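Local coordinates for protein beta-lactamase (Nostoc sp., PDB 6NHS) that probably hydrolyses beta-lactam antibiotics as a class D, serine-type beta-lactamase of the penicillin-binding transpeptidase fold, at residues A[216-221]-A[229-234]; A[197-202]-A[220-225]; A[58-63]-A[205-210]. All blocks are in the same frame, centred on the assembly; numbering follows the deposited sequence.

Contact 1 (A[216-221]-A[229-234]); sequences WFVGYL and FFATNI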
loop_
_atom_site.group_PDB
_atom_site.type_symbol
_atom_site.label_atom_id
_atom_site.label_comp_id
_atom_site.label_asym_id
_atom_site.label_seq_id
_atom_site.Cartn_x
_atom_site.Cartn_y
_atom_site.Cartn_z
ATOM N N TRP A 216 6.139 1.687 5.440
ATOM C CA TRP A 216 5.937 1.518 4.009
ATOM C C TRP A 216 5.440 2.814 3.380
ATOM O O TRP A 216 4.689 3.574 3.998
ATOM C CB TRP A 216 4.878 0.472 3.685
ATOM C CG TRP A 216 5.159 -0.979 3.857
ATOM C CD1 TRP A 216 4.711 -1.780 4.868
ATOM C CD2 TRP A 216 5.837 -1.837 2.937
ATOM N NE1 TRP A 216 5.098 -3.079 4.652
ATOM C CE2 TRP A 216 5.793 -3.143 3.473
ATOM C CE3 TRP A 216 6.506 -1.625 1.723
ATOM C CZ2 TRP A 216 6.394 -4.236 2.839
ATOM C CZ3 TRP A 216 7.096 -2.714 1.090
ATOM C CH2 TRP A 216 7.038 -4.003 1.654
ATOM N N PHE A 217 5.811 3.020 2.115
ATOM C CA PHE A 217 5.048 3.881 1.212
ATOM C C PHE A 217 5.168 3.271 -0.178
ATOM O O PHE A 217 6.277 3.186 -0.717
ATOM C CB PHE A 217 5.558 5.326 1.232
ATOM C CG PHE A 217 4.691 6.298 0.457
ATOM C CD1 PHE A 217 3.307 6.280 0.588
ATOM C CD2 PHE A 217 5.264 7.240 -0.389
ATOM C CE1 PHE A 217 2.508 7.176 -0.119
ATOM C CE2 PHE A 217 4.469 8.149 -1.093
ATOM C CZ PHE A 217 3.092 8.113 -0.956
ATOM N N VAL A 218 4.048 2.800 -0.736
ATOM C CA VAL A 218 4.050 2.150 -2.042
ATOM C C VAL A 218 2.998 2.815 -2.916
ATOM O O VAL A 218 2.030 3.393 -2.416
ATOM C CB VAL A 218 3.789 0.622 -1.942
ATOM C CG1 VAL A 218 4.656 0.009 -0.866
ATOM C CG2 VAL A 218 2.313 0.338 -1.660
ATOM N N GLY A 219 3.200 2.748 -4.227
ATOM C CA GLY A 219 2.259 3.382 -5.140
ATOM C C GLY A 219 2.899 3.602 -6.498
ATOM O O GLY A 219 3.793 2.859 -6.902
ATOM N N TYR A 220 2.416 4.631 -7.197
ATOM C CA TYR A 220 3.016 4.957 -8.480
ATOM C C TYR A 220 2.751 6.412 -8.836
ATOM O O TYR A 220 1.753 7.011 -8.422
ATOM C CB TYR A 220 2.527 4.027 -9.601
ATOM C CG TYR A 220 1.035 4.031 -9.882
ATOM C CD1 TYR A 220 0.482 4.928 -10.787
ATOM C CD2 TYR A 220 0.188 3.111 -9.270
ATOM C CE1 TYR A 220 -0.875 4.921 -11.067
ATOM C CE2 TYR A 220 -1.172 3.096 -9.546
ATOM C CZ TYR A 220 -1.696 4.001 -10.443
ATOM O OH TYR A 220 -3.043 3.999 -10.729
ATOM N N LEU A 221 3.669 6.960 -9.619
ATOM C CA LEU A 221 3.650 8.346 -10.044
ATOM C C LEU A 221 3.411 8.394 -11.543
ATOM O O LEU A 221 4.115 7.724 -12.306
ATOM C CB LEU A 221 4.974 9.025 -9.691
ATOM C CG LEU A 221 5.221 10.424 -10.240
ATOM C CD1 LEU A 221 4.292 11.438 -9.553
ATOM C CD2 LEU A 221 6.693 10.788 -10.065
ATOM N N PHE A 229 6.456 3.229 -10.787
ATOM C CA PHE A 229 6.022 2.474 -9.619
ATOM C C PHE A 229 7.109 2.522 -8.556
ATOM O O PHE A 229 8.300 2.471 -8.873
ATOM C CB PHE A 229 5.715 1.024 -10.007
ATOM C CG PHE A 229 4.651 0.900 -11.064
ATOM C CD1 PHE A 229 3.308 0.810 -10.708
ATOM C CD2 PHE A 229 4.985 0.889 -12.412
ATOM C CE1 PHE A 229 2.312 0.708 -11.680
ATOM C CE2 PHE A 229 4.000 0.784 -13.393
ATOM C CZ PHE A 229 2.657 0.701 -13.025
ATOM N N PHE A 230 6.702 2.633 -7.291
ATOM C CA PHE A 230 7.670 2.729 -6.208
ATOM C C PHE A 230 7.210 1.924 -4.999
ATOM O O PHE A 230 6.013 1.734 -4.765
ATOM C CB PHE A 230 7.927 4.186 -5.791
ATOM C CG PHE A 230 6.701 4.904 -5.287
ATOM C CD1 PHE A 230 6.317 4.808 -3.959
ATOM C CD2 PHE A 230 5.942 5.691 -6.141
ATOM C CE1 PHE A 230 5.189 5.470 -3.492
ATOM C CE2 PHE A 230 4.807 6.361 -5.675
ATOM C CZ PHE A 230 4.436 6.247 -4.352
ATOM N N ALA A 231 8.192 1.461 -4.229
ATOM C CA ALA A 231 7.964 0.803 -2.949
ATOM C C ALA A 231 9.092 1.211 -2.018
ATOM O O ALA A 231 10.265 0.925 -2.295
ATOM C CB ALA A 231 7.906 -0.725 -3.091
ATOM N N THR A 232 8.735 1.889 -0.931
ATOM C CA THR A 232 9.672 2.319 0.093
ATOM C C THR A 232 9.428 1.510 1.361
ATOM O O THR A 232 8.278 1.292 1.760
ATOM C CB THR A 232 9.519 3.821 0.378
ATOM O OG1 THR A 232 9.920 4.572 -0.777
ATOM C CG2 THR A 232 10.378 4.238 1.558
ATOM N N ASN A 233 10.511 1.060 1.988
ATOM C CA ASN A 233 10.424 0.220 3.177
ATOM C C ASN A 233 11.531 0.638 4.131
ATOM O O ASN A 233 12.703 0.621 3.750
ATOM C CB ASN A 233 10.554 -1.262 2.806
ATOM C CG ASN A 233 10.300 -2.178 3.977
ATOM O OD1 ASN A 233 11.162 -2.357 4.835
ATOM N ND2 ASN A 233 9.107 -2.771 4.016
ATOM N N ILE A 234 11.167 1.025 5.358
ATOM C CA ILE A 234 12.142 1.543 6.312
ATOM C C ILE A 234 11.927 0.924 7.687
ATOM O O ILE A 234 10.859 0.396 8.004
ATOM C CB ILE A 234 12.079 3.085 6.436
ATOM C CG1 ILE A 234 10.761 3.507 7.099
ATOM C CG2 ILE A 234 12.239 3.742 5.082
ATOM C CD1 ILE A 234 10.743 4.962 7.570
#
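The Phe230 ring folds over Gly219, a tightly packed part of the antiparallel pairing of 216-221 with 229-234, and Phe230 is the residue most covered by the facing strand. Its chi1 of 61° sets CG between the backbone N and the carbonyl carbon, which turns the ring back across the neighbouring strand. With no side chain in the way, one ring face rests on the Gly219 backbone in a CH-pi contact, Gly219 CA lying 4.0 Å from the Phe230 ring centroid. Phe230 CE2 reaches Tyr220 N at 3.3 Å, and on the same side of the sheet Phe230 CE1 sits over a face of the Phe217 ring, 3.6 Å from Phe217 CD2, with the planes at 44°. Beneath the rings, Phe217 with Thr232 and Gly219 with Phe230 form hydrogen-bonded pairs; Phe230 N to Gly219 O, at 2.9 Å, is nearly straight.

The face carrying Trp216, Val218 and Tyr220 packs more lightly in its middle, where Val218 CG1 lies 4.0 Å from Ala231 CB. The flanks are closer: Tyr220 CB meets Phe229 CD1 at 3.5 Å, those two side chains running alongside, and Asn233 stands its amide almost upright on the Trp216 indole, its ND2 over the face and 3.3 Å from Trp216 CZ2. Arg54 NE hydrogen-bonds to Asn233 OD1 and Trp216 NE1 to Leu60 O, which helps to hold both groups.

The touching residues of both segments are buried, so the contact has no solvent side. Strand 35-41 lies beyond 229-234, strand 198-207 beyond 216-221, and helix 239-255 covers the Phe217, Phe230 and Thr232 side, where Thr249 hydrogen-bonds to Thr232 OG1.

Contact 2 (A[197-202]-A[220-225]); sequences NYVLRG and YLEQNN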
loop_
_atom_site.group_PDB
_atom_site.type_symbol
_atom_site.label_atom_id
_atom_site.label_comp_id
_atom_site.label_asym_id
_atom_site.label_seq_id
_atom_site.Cartn_x
_atom_site.Cartn_y
_atom_site.Cartn_z
ATOM N N ASN A 197 1.314 18.841 -13.326
ATOM C CA ASN A 197 2.439 18.110 -13.897
ATOM C C ASN A 197 2.473 16.628 -13.539
ATOM O O ASN A 197 3.110 15.851 -14.264
ATOM C CB ASN A 197 3.762 18.749 -13.453
ATOM C CG ASN A 197 3.831 20.223 -13.779
ATOM O OD1 ASN A 197 4.016 21.059 -12.893
ATOM N ND2 ASN A 197 3.668 20.553 -15.055
ATOM N N TYR A 198 1.828 16.209 -12.450
ATOM C CA TYR A 198 1.943 14.812 -12.045
ATOM C C TYR A 198 0.761 14.410 -11.174
ATOM O O TYR A 198 0.108 15.249 -10.551
ATOM C CB TYR A 198 3.262 14.552 -11.301
ATOM C CG TYR A 198 3.418 15.299 -9.987
ATOM C CD1 TYR A 198 2.878 14.795 -8.807
ATOM C CD2 TYR A 198 4.134 16.488 -9.919
ATOM C CE1 TYR A 198 3.021 15.472 -7.602
ATOM C CE2 TYR A 198 4.290 17.169 -8.716
ATOM C CZ TYR A 198 3.732 16.652 -7.563
ATOM O OH TYR A 198 3.869 17.315 -6.362
ATOM N N VAL A 199 0.514 13.101 -11.125
ATOM C CA VAL A 199 -0.443 12.502 -10.200
ATOM C C VAL A 199 0.304 11.451 -9.387
ATOM O O VAL A 199 0.813 10.470 -9.947
ATOM C CB VAL A 199 -1.644 11.878 -10.928
ATOM C CG1 VAL A 199 -2.618 11.260 -9.914
ATOM C CG2 VAL A 199 -2.345 12.910 -11.795
ATOM N N LEU A 200 0.387 11.662 -8.079
ATOM C CA LEU A 200 1.050 10.726 -7.179
ATOM C C LEU A 200 -0.011 9.929 -6.431
ATOM O O LEU A 200 -0.831 10.506 -5.709
ATOM C CB LEU A 200 1.963 11.466 -6.201
ATOM C CG LEU A 200 2.697 10.651 -5.135
ATOM C CD1 LEU A 200 3.607 9.628 -5.791
ATOM C CD2 LEU A 200 3.496 11.569 -4.204
ATOM N N ARG A 201 -0.003 8.612 -6.620
ATOM C CA ARG A 201 -0.905 7.695 -5.938
ATOM C C ARG A 201 -0.097 6.795 -5.017
ATOM O O ARG A 201 1.023 6.395 -5.355
ATOM C CB ARG A 201 -1.690 6.839 -6.936
ATOM C CG ARG A 201 -2.626 7.625 -7.849
ATOM C CD ARG A 201 -3.392 6.688 -8.775
ATOM N NE ARG A 201 -4.460 7.358 -9.521
ATOM C CZ ARG A 201 -4.263 8.039 -10.643
ATOM N NH1 ARG A 201 -3.039 8.154 -11.137
ATOM N NH2 ARG A 201 -5.283 8.604 -11.272
ATOM N N GLY A 202 -0.657 6.467 -3.856
ATOM C CA GLY A 202 0.031 5.543 -2.980
ATOM C C GLY A 202 -0.669 5.374 -1.647
ATOM O O GLY A 202 -1.751 5.922 -1.407
ATOM N N TYR A 220 2.416 4.631 -7.197
ATOM C CA TYR A 220 3.016 4.957 -8.480
ATOM C C TYR A 220 2.751 6.412 -8.836
ATOM O O TYR A 220 1.753 7.011 -8.422
ATOM C CB TYR A 220 2.527 4.027 -9.601
ATOM C CG TYR A 220 1.035 4.031 -9.882
ATOM C CD1 TYR A 220 0.482 4.928 -10.787
ATOM C CD2 TYR A 220 0.188 3.111 -9.270
ATOM C CE1 TYR A 220 -0.875 4.921 -11.067
ATOM C CE2 TYR A 220 -1.172 3.096 -9.546
ATOM C CZ TYR A 220 -1.696 4.001 -10.443
ATOM O OH TYR A 220 -3.043 3.999 -10.729
ATOM N N LEU A 221 3.669 6.960 -9.619
ATOM C CA LEU A 221 3.650 8.346 -10.044
ATOM C C LEU A 221 3.411 8.394 -11.543
ATOM O O LEU A 221 4.115 7.724 -12.306
ATOM C CB LEU A 221 4.974 9.025 -9.691
ATOM C CG LEU A 221 5.221 10.424 -10.240
ATOM C CD1 LEU A 221 4.292 11.438 -9.553
ATOM C CD2 LEU A 221 6.693 10.788 -10.065
ATOM N N GLU A 222 2.415 9.172 -11.960
ATOM C CA GLU A 222 2.178 9.445 -13.371
ATOM C C GLU A 222 2.745 10.818 -13.704
ATOM O O GLU A 222 2.281 11.832 -13.171
ATOM C CB GLU A 222 0.689 9.376 -13.707
ATOM C CG GLU A 222 0.108 7.968 -13.634
ATOM C CD GLU A 222 -1.407 7.966 -13.753
ATOM O OE1 GLU A 222 -2.026 8.993 -13.412
ATOM O OE2 GLU A 222 -1.975 6.942 -14.187
ATOM N N GLN A 223 3.745 10.843 -14.584
ATOM C CA GLN A 223 4.402 12.087 -14.963
ATOM C C GLN A 223 5.117 11.870 -16.287
ATOM O O GLN A 223 5.635 10.778 -16.543
ATOM C CB GLN A 223 5.391 12.545 -13.883
ATOM C CG GLN A 223 5.987 13.930 -14.116
ATOM C CD GLN A 223 6.671 14.486 -12.880
ATOM O OE1 GLN A 223 6.834 13.793 -11.877
ATOM N NE2 GLN A 223 7.053 15.753 -12.939
ATOM N N ASN A 224 5.120 12.908 -17.130
ATOM C CA ASN A 224 5.854 12.903 -18.398
ATOM C C ASN A 224 5.458 11.716 -19.277
ATOM O O ASN A 224 6.309 11.070 -19.894
ATOM C CB ASN A 224 7.367 12.916 -18.155
ATOM C CG ASN A 224 7.816 14.109 -17.332
ATOM O OD1 ASN A 224 7.218 15.185 -17.398
ATOM N ND2 ASN A 224 8.877 13.926 -16.553
ATOM N N ASN A 225 4.154 11.424 -19.329
ATOM C CA ASN A 225 3.612 10.320 -20.129
ATOM C C ASN A 225 4.251 8.980 -19.766
ATOM O O ASN A 225 4.345 8.076 -20.600
ATOM C CB ASN A 225 3.756 10.590 -21.631
ATOM C CG ASN A 225 2.705 11.547 -22.153
ATOM O OD1 ASN A 225 1.565 11.549 -21.687
ATOM N ND2 ASN A 225 3.081 12.369 -23.121
HETATM O O HOH W 1 3.931 15.486 -16.699
HETATM O O HOH W 2 -0.404 7.948 -10.112
#
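Arg201 NH1 and Glu222 OE1 meet at 2.6 Å in a salt bridge across two antiparallel strands of a beta hairpin. The oxygen lies in the guanidinium plane, at its edge, but NH1 comes down on the carboxylate from well above its plane, the two flat groups standing 79° apart. Beside the bridge the Tyr220 hydroxyl touches the arginine chain, Tyr220 OH to Arg201 CD 3.3 Å. On the other face of the strands Leu221 CD1 packs against Tyr198 CB, 3.7 Å away, and also meets Leu200 CB, while the Gln223 side chain runs alongside that of Tyr198.

Backbone bonds in the pairs Val199 with Glu222 and Arg201 with Tyr220 set this register. The Arg201 chain, extended from CG to NE, rises from the sheet and leans back toward Val199, whose CG1 lies over a face of the guanidinium. A water takes a hydrogen bond from Arg201 NH1 and donates to Val199 O and Tyr220 O, at 2.8 and 2.9 Å, tying the side chain back to both strands. A second water bridges Asn197 O and Asn224 N where the strands give way to loop.

Further out, Gln187 O accepts from Arg201 NE, Glu193 holds Tyr198 OH, and Leu259 N at the chain terminus bonds to Gln223 OE1. The guanidinium is thus gripped by a carboxylate, a water and a backbone carbonyl. Such a short bridge in a partly exposed setting would favour the ionised form of Glu222, and with NH1 above the carboxylate plane its geometry suits the arginine better than the acid.

Contact 3 (A[58-63]-A[205-210]); sequences SFLPAS and GWAASV. With FMT (formic acid), chain G.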
loop_
_atom_site.group_PDB
_atom_site.type_symbol
_atom_site.label_atom_id
_atom_site.label_comp_id
_atom_site.label_asym_id
_atom_site.label_seq_id
_atom_site.Cartn_x
_atom_site.Cartn_y
_atom_site.Cartn_z
ATOM N N SER A 58 10.807 -9.962 2.957
ATOM C CA SER A 58 9.369 -9.919 3.205
ATOM C C SER A 58 9.064 -9.183 4.503
ATOM O O SER A 58 9.784 -9.331 5.495
ATOM C CB SER A 58 8.789 -11.334 3.282
ATOM O OG SER A 58 8.970 -12.019 2.062
ATOM N N PHE A 59 7.975 -8.411 4.491
ATOM C CA PHE A 59 7.509 -7.675 5.658
ATOM C C PHE A 59 5.988 -7.731 5.713
ATOM O O PHE A 59 5.326 -7.893 4.685
ATOM C CB PHE A 59 7.963 -6.208 5.631
ATOM C CG PHE A 59 9.447 -6.034 5.462
ATOM C CD1 PHE A 59 10.276 -5.952 6.566
ATOM C CD2 PHE A 59 10.012 -5.951 4.196
ATOM C CE1 PHE A 59 11.650 -5.788 6.412
ATOM C CE2 PHE A 59 11.379 -5.796 4.038
ATOM C CZ PHE A 59 12.198 -5.714 5.148
ATOM N N LEU A 60 5.445 -7.607 6.922
ATOM C CA LEU A 60 4.014 -7.393 7.086
ATOM C C LEU A 60 3.564 -6.220 6.216
ATOM O O LEU A 60 4.195 -5.157 6.251
ATOM C CB LEU A 60 3.677 -7.097 8.549
ATOM C CG LEU A 60 3.891 -8.233 9.543
ATOM C CD1 LEU A 60 3.816 -7.703 10.972
ATOM C CD2 LEU A 60 2.834 -9.303 9.310
ATOM N N PRO A 61 2.493 -6.372 5.433
ATOM C CA PRO A 61 2.069 -5.258 4.570
ATOM C C PRO A 61 1.427 -4.112 5.329
ATOM O O PRO A 61 1.486 -2.968 4.856
ATOM C CB PRO A 61 1.078 -5.919 3.599
ATOM C CG PRO A 61 0.632 -7.148 4.280
ATOM C CD PRO A 61 1.768 -7.616 5.132
ATOM N N ALA A 62 0.823 -4.386 6.488
ATOM C CA ALA A 62 0.085 -3.389 7.252
ATOM C C ALA A 62 -0.908 -2.677 6.344
ATOM O O ALA A 62 -1.541 -3.315 5.496
ATOM C CB ALA A 62 1.037 -2.391 7.922
ATOM N N SER A 63 -1.025 -1.355 6.480
ATOM C CA SER A 63 -2.049 -0.625 5.743
ATOM C C SER A 63 -1.844 -0.629 4.233
ATOM O O SER A 63 -2.783 -0.267 3.517
ATOM C CB SER A 63 -2.134 0.828 6.228
ATOM O OG SER A 63 -2.862 0.900 7.442
ATOM N N GLY A 205 2.152 2.584 5.207
ATOM C CA GLY A 205 1.946 1.459 6.102
ATOM C C GLY A 205 2.870 1.582 7.293
ATOM O O GLY A 205 3.934 2.205 7.217
ATOM N N TRP A 206 2.457 0.980 8.406
ATOM C CA TRP A 206 3.227 1.053 9.647
ATOM C C TRP A 206 2.922 -0.217 10.436
ATOM O O TRP A 206 1.886 -0.299 11.103
ATOM C CB TRP A 206 2.871 2.308 10.436
ATOM C CG TRP A 206 3.701 2.558 11.673
ATOM C CD1 TRP A 206 4.469 1.654 12.358
ATOM C CD2 TRP A 206 3.845 3.806 12.364
ATOM N NE1 TRP A 206 5.074 2.265 13.433
ATOM C CE2 TRP A 206 4.707 3.584 13.456
ATOM C CE3 TRP A 206 3.328 5.087 12.162
ATOM C CZ2 TRP A 206 5.060 4.598 14.344
ATOM C CZ3 TRP A 206 3.678 6.090 13.045
ATOM C CH2 TRP A 206 4.540 5.841 14.119
ATOM N N ALA A 207 3.819 -1.196 10.350
ATOM C CA ALA A 207 3.691 -2.443 11.098
ATOM C C ALA A 207 4.325 -2.255 12.471
ATOM O O ALA A 207 5.546 -2.099 12.582
ATOM C CB ALA A 207 4.352 -3.595 10.345
ATOM N N ALA A 208 3.500 -2.281 13.516
ATOM C CA ALA A 208 3.963 -2.027 14.874
ATOM C C ALA A 208 4.050 -3.283 15.731
ATOM O O ALA A 208 4.443 -3.190 16.898
ATOM C CB ALA A 208 3.050 -1.004 15.558
ATOM N N SER A 209 3.692 -4.447 15.195
ATOM C CA SER A 209 3.752 -5.684 15.962
ATOM C C SER A 209 5.122 -6.350 15.907
ATOM O O SER A 209 5.333 -7.353 16.598
ATOM C CB SER A 209 2.681 -6.665 15.478
ATOM O OG SER A 209 2.880 -7.011 14.122
ATOM N N VAL A 210 6.056 -5.823 15.114
ATOM C CA VAL A 210 7.415 -6.344 15.049
ATOM C C VAL A 210 8.377 -5.257 15.508
ATOM O O VAL A 210 8.047 -4.069 15.533
ATOM C CB VAL A 210 7.788 -6.842 13.636
ATOM C CG1 VAL A 210 7.084 -8.158 13.335
ATOM C CG2 VAL A 210 7.430 -5.793 12.596
HETATM C C FMT G . 12.028 -13.908 1.092
HETATM O O1 FMT G . 11.527 -14.412 2.095
HETATM O O2 FMT G . 11.429 -13.137 0.344
HETATM O O HOH W 3 -0.350 0.640 8.846
#
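Leu60, with CG anti to its carbonyl carbon (chi1 -67°) and an extended second torsion, points CD1 toward Ser209 OG and Val210 CG1. Two residues on, Ala62 has an unusual backbone with positive phi (51°), and its methyl group faces the strand at 205-207. The pair belongs to the penicillin-recognising serine enzyme fold: 58-63 ends at Ser63, the first residue of a probable Ser-x-x-Lys motif, and 205-210 begins at the glycine of what is probably the Lys-Thr-Gly motif.

Small side chains bring the loop and strand close. Leu60 CB lies 4.0 Å from Ala207 CB. The loop after the strand touches the leucine tip, Leu60 CD1 being 3.4 Å from Ser209 OG and 4.1 Å from Val210 CG1. Ala62 CB rests against the backbone, 3.7 Å from Trp206 N. Gly205, without a side chain, sits beside Ser63, their CA atoms 4.5 Å apart.

The CB of Trp206 points away from the loop; its side chain touches helix 239-255 at Asn239, Ala242 and Arg245, and NE1 bonds to Asn213. Ser63 OG is hydrogen-bonded to Lys66 NZ and also to a formate, probably from the crystallisation liquor. By analogy with relatives, Ser63 is probably the nucleophile, and the amides of Ser63 and Trp206 would form the oxyanion hole. A second formate lies far off at the loop's other end, weakly held at best by Ser58 OG. Between the two motifs sits one water, 2.9 Å from Ser63 OG and accepting a hydrogen bond from Trp206 N, also at 2.9 Å.

All three contacts involve one antiparallel sheet. Contacts 1 and 2, centres about 13 Å apart, share Tyr220 and Leu221 on strand 213-223, and their cores join where Phe230 CE2 packs on Leu200 CD1 at 3.5 Å. Contact 3 lies about 14 Å from contact 1, centre to centre, and is tied to it by a probable hydrogen bond of 2.9 Å from Trp216 N to Gly205 O, and by Asn233 ND2 packing on Phe59. Contacts 2 and 3 use opposite ends of strand 198-207, about 25 Å apart between centres. Contact 3 holds Ser63 of the likely active site, the Val218 side chain of contact 1 comes near it, and contact 2 is remote.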